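Local coordinates for protein terminal oxygenase component of carbazole (PDB 7BUG) that is the terminal oxygenase component of carbazole 1,9a-dioxygenase and probably catalyses dioxygenation of carbazole at its angular and adjacent carbons, using an iron-sulfur cluster and a ferrous ion, at residues K120-P125 / L137-P142; G24-W29 / G375-A380. One frame throughout, in Å; residues are numbered along the deposited sequence.

Overall arrangement
Both contacts reach the antiparallel sheet of the Rieske part of the chain, and their centres lie about 12 Å apart. Interaction 2 closes the longer loop, joining residues near the start of the chain to residues near its end, and interaction 1 is nested within that loop. Each is partly buried, but interaction 2 has no exposed residue among those that touch, whereas interaction 1 runs from a buried tyrosine-leucine contact to a more exposed side with two prolines and a lysine-aspartate pair. Their chemistry follows: apolar packing with a salt bridge at the edge in 120-125/137-142, backbone hydrogen bonds and an arginine-glutamine bond in 24-29/375-380. The guanidinium of Arg26 connects the two by its salt bridge to Asp139.

Interaction 1: K120-P125 / L137-P142; sequences KLKTYP and LGDGDP
Tyr124 and Leu137 meet face to methyl. Leu137 CD2 sits over one face of the phenol ring, 3.9 Å from the centroid of the Tyr124 ring and displaced toward the rim near CE2 and CZ, in a CH-pi contact. Although the Leu137 side chain starts out away from 120-125, CG stands anti to the backbone N (chi1 -157°), and the turn at the next bond lays CD2 over the ring. At the edge of the same ring, in its plane, Gly138 O lies 3.3 Å from Tyr124 CD1. The hydroxyl of Tyr124 is hydrogen-bonded outside the two segments, to Glu51 at the start of strand 51-58 and to Arg26.

Pro125, which also lines the site of a bound carbonate ion, adds a second apolar patch. Its CG is 3.9 Å from Pro142 CG, and the two side chains cross obliquely.

Nearer solvent, Lys122 crosses Asp139 at about a right angle, and its NZ reaches Asp139 OD1 at 2.7 Å in a salt bridge that uses the anti lone pair of that oxygen. A water accepts from Lys122 NZ at 3.0 Å and also lies near Thr123 O and Gly138 O. Apolar ring contacts thus join the start of strand 123-129 to the loop after strand 132-137, while Asp139, shared between Lys122 through OD1 and Arg26 through OD2, probably has its charge well balanced at the exposed side.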
loop_
_atom_site.group_PDB
_atom_site.type_symbol
_atom_site.label_atom_id
_atom_site.label_comp_id
_atom_site.label_asym_id
_atom_site.label_seq_id
_atom_site.Cartn_x
_atom_site.Cartn_y
_atom_site.Cartn_z
ATOM N N LYS A 120 -12.050 21.909 24.789
ATOM C CA LYS A 120 -12.078 20.612 25.504
ATOM C C LYS A 120 -11.647 19.498 24.542
ATOM O O LYS A 120 -12.261 19.413 23.499
ATOM C CB LYS A 120 -13.505 20.402 26.008
ATOM C CG LYS A 120 -13.714 19.187 26.884
ATOM C CD LYS A 120 -15.172 18.989 27.246
ATOM C CE LYS A 120 -15.828 20.238 27.785
ATOM N NZ LYS A 120 -17.153 19.940 28.397
ATOM N N LEU A 121 -10.701 18.676 24.919
ATOM C CA LEU A 121 -10.332 17.455 24.211
ATOM C C LEU A 121 -11.318 16.371 24.603
ATOM O O LEU A 121 -11.696 16.249 25.793
ATOM C CB LEU A 121 -8.896 17.132 24.643
ATOM C CG LEU A 121 -8.197 15.938 24.034
ATOM C CD1 LEU A 121 -8.248 15.946 22.527
ATOM C CD2 LEU A 121 -6.742 15.928 24.514
ATOM N N LYS A 122 -11.728 15.551 23.651
ATOM C CA LYS A 122 -12.674 14.456 23.918
ATOM C C LYS A 122 -12.124 13.514 24.973
ATOM O O LYS A 122 -10.893 13.185 24.945
ATOM C CB LYS A 122 -12.959 13.729 22.600
ATOM C CG LYS A 122 -13.939 12.596 22.749
ATOM C CD LYS A 122 -15.342 13.077 22.997
ATOM C CE LYS A 122 -16.403 12.071 22.613
ATOM N NZ LYS A 122 -17.740 12.491 23.083
ATOM N N THR A 123 -12.967 13.147 25.931
ATOM C CA THR A 123 -12.651 12.123 26.926
ATOM C C THR A 123 -13.674 11.022 26.723
ATOM O O THR A 123 -14.778 11.253 26.124
ATOM C CB THR A 123 -12.685 12.660 28.365
ATOM O OG1 THR A 123 -14.035 13.074 28.597
ATOM C CG2 THR A 123 -11.690 13.775 28.572
ATOM N N TYR A 124 -13.311 9.850 27.182
ATOM C CA TYR A 124 -14.180 8.673 27.231
ATOM C C TYR A 124 -14.180 8.133 28.641
ATOM O O TYR A 124 -13.120 8.041 29.280
ATOM C CB TYR A 124 -13.790 7.618 26.190
ATOM C CG TYR A 124 -14.066 8.092 24.794
ATOM C CD1 TYR A 124 -15.354 8.248 24.317
ATOM C CD2 TYR A 124 -13.028 8.337 23.915
ATOM C CE1 TYR A 124 -15.603 8.660 23.011
ATOM C CE2 TYR A 124 -13.246 8.775 22.620
ATOM C CZ TYR A 124 -14.544 8.927 22.161
ATOM O OH TYR A 124 -14.748 9.296 20.882
ATOM N N PRO A 125 -15.343 7.651 29.107
ATOM C CA PRO A 125 -15.402 6.943 30.376
ATOM C C PRO A 125 -14.537 5.677 30.378
ATOM O O PRO A 125 -14.450 4.993 29.353
ATOM C CB PRO A 125 -16.881 6.578 30.560
ATOM C CG PRO A 125 -17.629 7.534 29.655
ATOM C CD PRO A 125 -16.677 7.818 28.509
ATOM N N LEU A 137 -16.671 3.739 24.395
ATOM C CA LEU A 137 -16.391 4.522 23.170
ATOM C C LEU A 137 -17.732 5.069 22.674
ATOM O O LEU A 137 -18.349 4.483 21.826
ATOM C CB LEU A 137 -15.662 3.679 22.138
ATOM C CG LEU A 137 -14.832 4.408 21.088
ATOM C CD1 LEU A 137 -15.642 5.373 20.233
ATOM C CD2 LEU A 137 -13.660 5.137 21.705
ATOM N N GLY A 138 -18.133 6.157 23.291
ATOM C CA GLY A 138 -19.436 6.764 23.019
ATOM C C GLY A 138 -19.550 8.097 23.685
ATOM O O GLY A 138 -18.681 8.511 24.447
ATOM N N ASP A 139 -20.711 8.679 23.489
ATOM C CA ASP A 139 -21.008 10.081 23.827
ATOM C C ASP A 139 -22.082 10.074 24.909
ATOM O O ASP A 139 -22.863 9.118 24.959
ATOM C CB ASP A 139 -21.545 10.792 22.595
ATOM C CG ASP A 139 -20.600 10.606 21.429
ATOM O OD1 ASP A 139 -19.370 10.923 21.629
ATOM O OD2 ASP A 139 -21.077 10.041 20.398
ATOM N N GLY A 140 -22.023 11.011 25.823
ATOM C CA GLY A 140 -23.055 11.109 26.867
ATOM C C GLY A 140 -22.826 10.135 28.004
ATOM O O GLY A 140 -21.734 9.524 28.111
ATOM N N ASP A 141 -23.814 10.022 28.885
ATOM C CA ASP A 141 -23.743 9.230 30.132
ATOM C C ASP A 141 -23.670 7.758 29.742
ATOM O O ASP A 141 -24.564 7.271 29.036
ATOM C CB ASP A 141 -24.970 9.555 30.995
ATOM C CG ASP A 141 -25.220 11.050 31.149
ATOM O OD1 ASP A 141 -24.244 11.807 31.117
ATOM O OD2 ASP A 141 -26.392 11.444 31.275
ATOM N N PRO A 142 -22.664 6.993 30.184
ATOM C CA PRO A 142 -22.614 5.594 29.814
ATOM C C PRO A 142 -23.657 4.782 30.579
ATOM O O PRO A 142 -24.045 5.161 31.710
ATOM C CB PRO A 142 -21.223 5.124 30.266
ATOM C CG PRO A 142 -20.803 6.112 31.310
ATOM C CD PRO A 142 -21.509 7.407 30.972
HETATM O O HOH W 1 -17.385 10.888 25.647
#

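Interaction 2: G24-W29 / G375-A380; sequences GFRNHW and GIQTQA
Phe25 and Ile376 form a single antiparallel bridge of the non-hydrogen-bonded kind, flanked by Gln377 N to Gly24 O (3.1 Å, N-H...O angle 157°) and by a weak, bent bond from Arg26 N to Gly375 O (2.8 Å). The carbonyl of Gly375 has further close neighbours: Phe25 CA approaches its oxygen at 3.0 Å in a CA-H...O contact, and it lies in the plane of the Phe25 ring, at the edge. A water spans the bridge on one side, donating to Gly24 O and to Gln377 O. Both glycines have backbone angles that would jam a side chain against the preceding carbonyl, and at Gly375 a CB would also press on Asn27 ND2, which bonds to Gln374 O.

The side chains that carry the contact are Arg26 and Gln377. Arg26 runs extended from CG to NE, and its NH1 gives a hydrogen bond of 2.8 Å to Gln377 OE1, using a lone pair in the carbonyl plane. A bend at chi2 (84°) turns CD of Gln377 toward Arg26, and the amide and guanidinium planes are 5° apart. Gln377 NE2 goes on to Leu49 O. Arg26 is gripped on its other N-H groups: NE by Asp139, NH2 by the hydroxyl of Tyr124, while NH1 also meets Glu51. An alanine here would probably leave Gln377 OE1 and the carboxylates of Glu51 and Asp139 without this partner, and the glutamine amide freer to turn.

Segment 24-29 leads into strand 28-32, which pairs with strand 132-137, while 375-380 runs into helix 379-382, whose His381 touches Arg26 and whose Val382 touches Gln377. The bridge thus lies between the lead-ins to an edge strand of the six-stranded sheet and to the last helix.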
loop_
_atom_site.group_PDB
_atom_site.type_symbol
_atom_site.label_atom_id
_atom_site.label_comp_id
_atom_site.label_asym_id
_atom_site.label_seq_id
_atom_site.Cartn_x
_atom_site.Cartn_y
_atom_site.Cartn_z
ATOM N N GLY A 24 -17.203 -1.095 13.835
ATOM C CA GLY A 24 -17.858 -1.459 15.087
ATOM C C GLY A 24 -18.982 -0.514 15.466
ATOM O O GLY A 24 -19.291 0.449 14.742
ATOM N N PHE A 25 -19.513 -0.743 16.637
ATOM C CA PHE A 25 -20.686 -0.021 17.177
ATOM C C PHE A 25 -20.209 0.985 18.203
ATOM O O PHE A 25 -19.599 0.626 19.238
ATOM C CB PHE A 25 -21.685 -1.017 17.759
ATOM C CG PHE A 25 -22.223 -1.956 16.712
ATOM C CD1 PHE A 25 -22.859 -1.484 15.563
ATOM C CD2 PHE A 25 -22.182 -3.321 16.943
ATOM C CE1 PHE A 25 -23.432 -2.381 14.661
ATOM C CE2 PHE A 25 -22.778 -4.196 16.042
ATOM C CZ PHE A 25 -23.354 -3.731 14.877
ATOM N N ARG A 26 -20.575 2.239 17.984
ATOM C CA ARG A 26 -20.340 3.322 18.934
ATOM C C ARG A 26 -21.328 3.188 20.102
ATOM O O ARG A 26 -22.350 2.528 19.935
ATOM C CB ARG A 26 -20.399 4.677 18.233
ATOM C CG ARG A 26 -19.884 5.841 19.066
ATOM C CD ARG A 26 -19.929 7.123 18.237
ATOM N NE ARG A 26 -19.339 8.187 19.009
ATOM C CZ ARG A 26 -18.020 8.348 19.166
ATOM N NH1 ARG A 26 -17.162 7.656 18.420
ATOM N NH2 ARG A 26 -17.586 9.314 19.953
ATOM N N ASN A 27 -20.998 3.793 21.235
ATOM C CA ASN A 27 -21.856 3.875 22.434
ATOM C C ASN A 27 -21.974 2.501 23.103
ATOM O O ASN A 27 -23.040 2.157 23.626
ATOM C CB ASN A 27 -23.203 4.510 22.050
ATOM C CG ASN A 27 -23.004 5.862 21.424
ATOM O OD1 ASN A 27 -22.322 6.695 22.005
ATOM N ND2 ASN A 27 -23.531 6.105 20.231
ATOM N N HIS A 28 -20.871 1.723 23.159
ATOM C CA HIS A 28 -20.742 0.521 23.983
ATOM C C HIS A 28 -19.392 0.556 24.701
ATOM O O HIS A 28 -18.494 1.280 24.274
ATOM C CB HIS A 28 -20.840 -0.778 23.161
ATOM C CG HIS A 28 -22.122 -1.016 22.451
ATOM N ND1 HIS A 28 -23.091 -1.817 22.978
ATOM C CD2 HIS A 28 -22.576 -0.576 21.269
ATOM C CE1 HIS A 28 -24.109 -1.829 22.105
ATOM N NE2 HIS A 28 -23.828 -1.112 21.047
ATOM N N TRP A 29 -19.318 -0.214 25.754
ATOM C CA TRP A 29 -18.104 -0.542 26.497
ATOM C C TRP A 29 -17.316 -1.598 25.728
ATOM O O TRP A 29 -17.925 -2.570 25.296
ATOM C CB TRP A 29 -18.446 -1.061 27.880
ATOM C CG TRP A 29 -19.049 -0.068 28.815
ATOM C CD1 TRP A 29 -20.370 0.061 29.130
ATOM C CD2 TRP A 29 -18.335 0.876 29.627
ATOM N NE1 TRP A 29 -20.534 1.045 30.060
ATOM C CE2 TRP A 29 -19.314 1.523 30.420
ATOM C CE3 TRP A 29 -16.996 1.228 29.790
ATOM C CZ2 TRP A 29 -18.981 2.535 31.309
ATOM C CZ3 TRP A 29 -16.663 2.178 30.711
ATOM C CH2 TRP A 29 -17.643 2.827 31.457
ATOM N N GLY A 375 -25.198 2.424 17.903
ATOM C CA GLY A 375 -24.720 3.386 16.921
ATOM C C GLY A 375 -23.675 2.784 16.001
ATOM O O GLY A 375 -22.898 1.928 16.458
ATOM N N ILE A 376 -23.627 3.251 14.768
ATOM C CA ILE A 376 -22.609 2.797 13.774
ATOM C C ILE A 376 -21.466 3.806 13.750
ATOM O O ILE A 376 -21.646 4.976 13.345
ATOM C CB ILE A 376 -23.235 2.545 12.394
ATOM C CG1 ILE A 376 -24.182 1.349 12.497
ATOM C CG2 ILE A 376 -22.170 2.358 11.328
ATOM C CD1 ILE A 376 -25.089 1.169 11.329
ATOM N N GLN A 377 -20.282 3.339 14.130
ATOM C CA GLN A 377 -19.087 4.203 14.072
ATOM C C GLN A 377 -18.747 4.476 12.619
ATOM O O GLN A 377 -18.749 3.523 11.775
ATOM C CB GLN A 377 -17.926 3.512 14.789
ATOM C CG GLN A 377 -16.629 4.285 14.692
ATOM C CD GLN A 377 -16.509 5.359 15.752
ATOM O OE1 GLN A 377 -17.522 5.781 16.335
ATOM N NE2 GLN A 377 -15.295 5.798 16.059
ATOM N N THR A 378 -18.428 5.723 12.315
ATOM C CA THR A 378 -18.098 6.124 10.927
ATOM C C THR A 378 -16.801 6.927 10.897
ATOM O O THR A 378 -16.271 7.282 11.941
ATOM C CB THR A 378 -19.215 6.986 10.315
ATOM O OG1 THR A 378 -19.114 8.281 10.904
ATOM C CG2 THR A 378 -20.594 6.409 10.532
ATOM N N GLN A 379 -16.271 7.075 9.699
ATOM C CA GLN A 379 -15.007 7.810 9.482
ATOM C C GLN A 379 -15.249 9.247 9.945
ATOM O O GLN A 379 -14.288 9.898 10.405
ATOM C CB GLN A 379 -14.521 7.662 8.031
ATOM C CG GLN A 379 -13.433 6.618 7.831
ATOM C CD GLN A 379 -12.238 6.727 8.745
ATOM O OE1 GLN A 379 -11.653 7.799 8.978
ATOM N NE2 GLN A 379 -11.835 5.583 9.257
ATOM N N ALA A 380 -16.485 9.747 9.913
ATOM C CA ALA A 380 -16.811 11.083 10.435
ATOM C C ALA A 380 -16.521 11.147 11.945
ATOM O O ALA A 380 -16.033 12.163 12.394
ATOM C CB ALA A 380 -18.252 11.471 10.132
HETATM O O HOH W 2 -18.884 0.849 12.011
#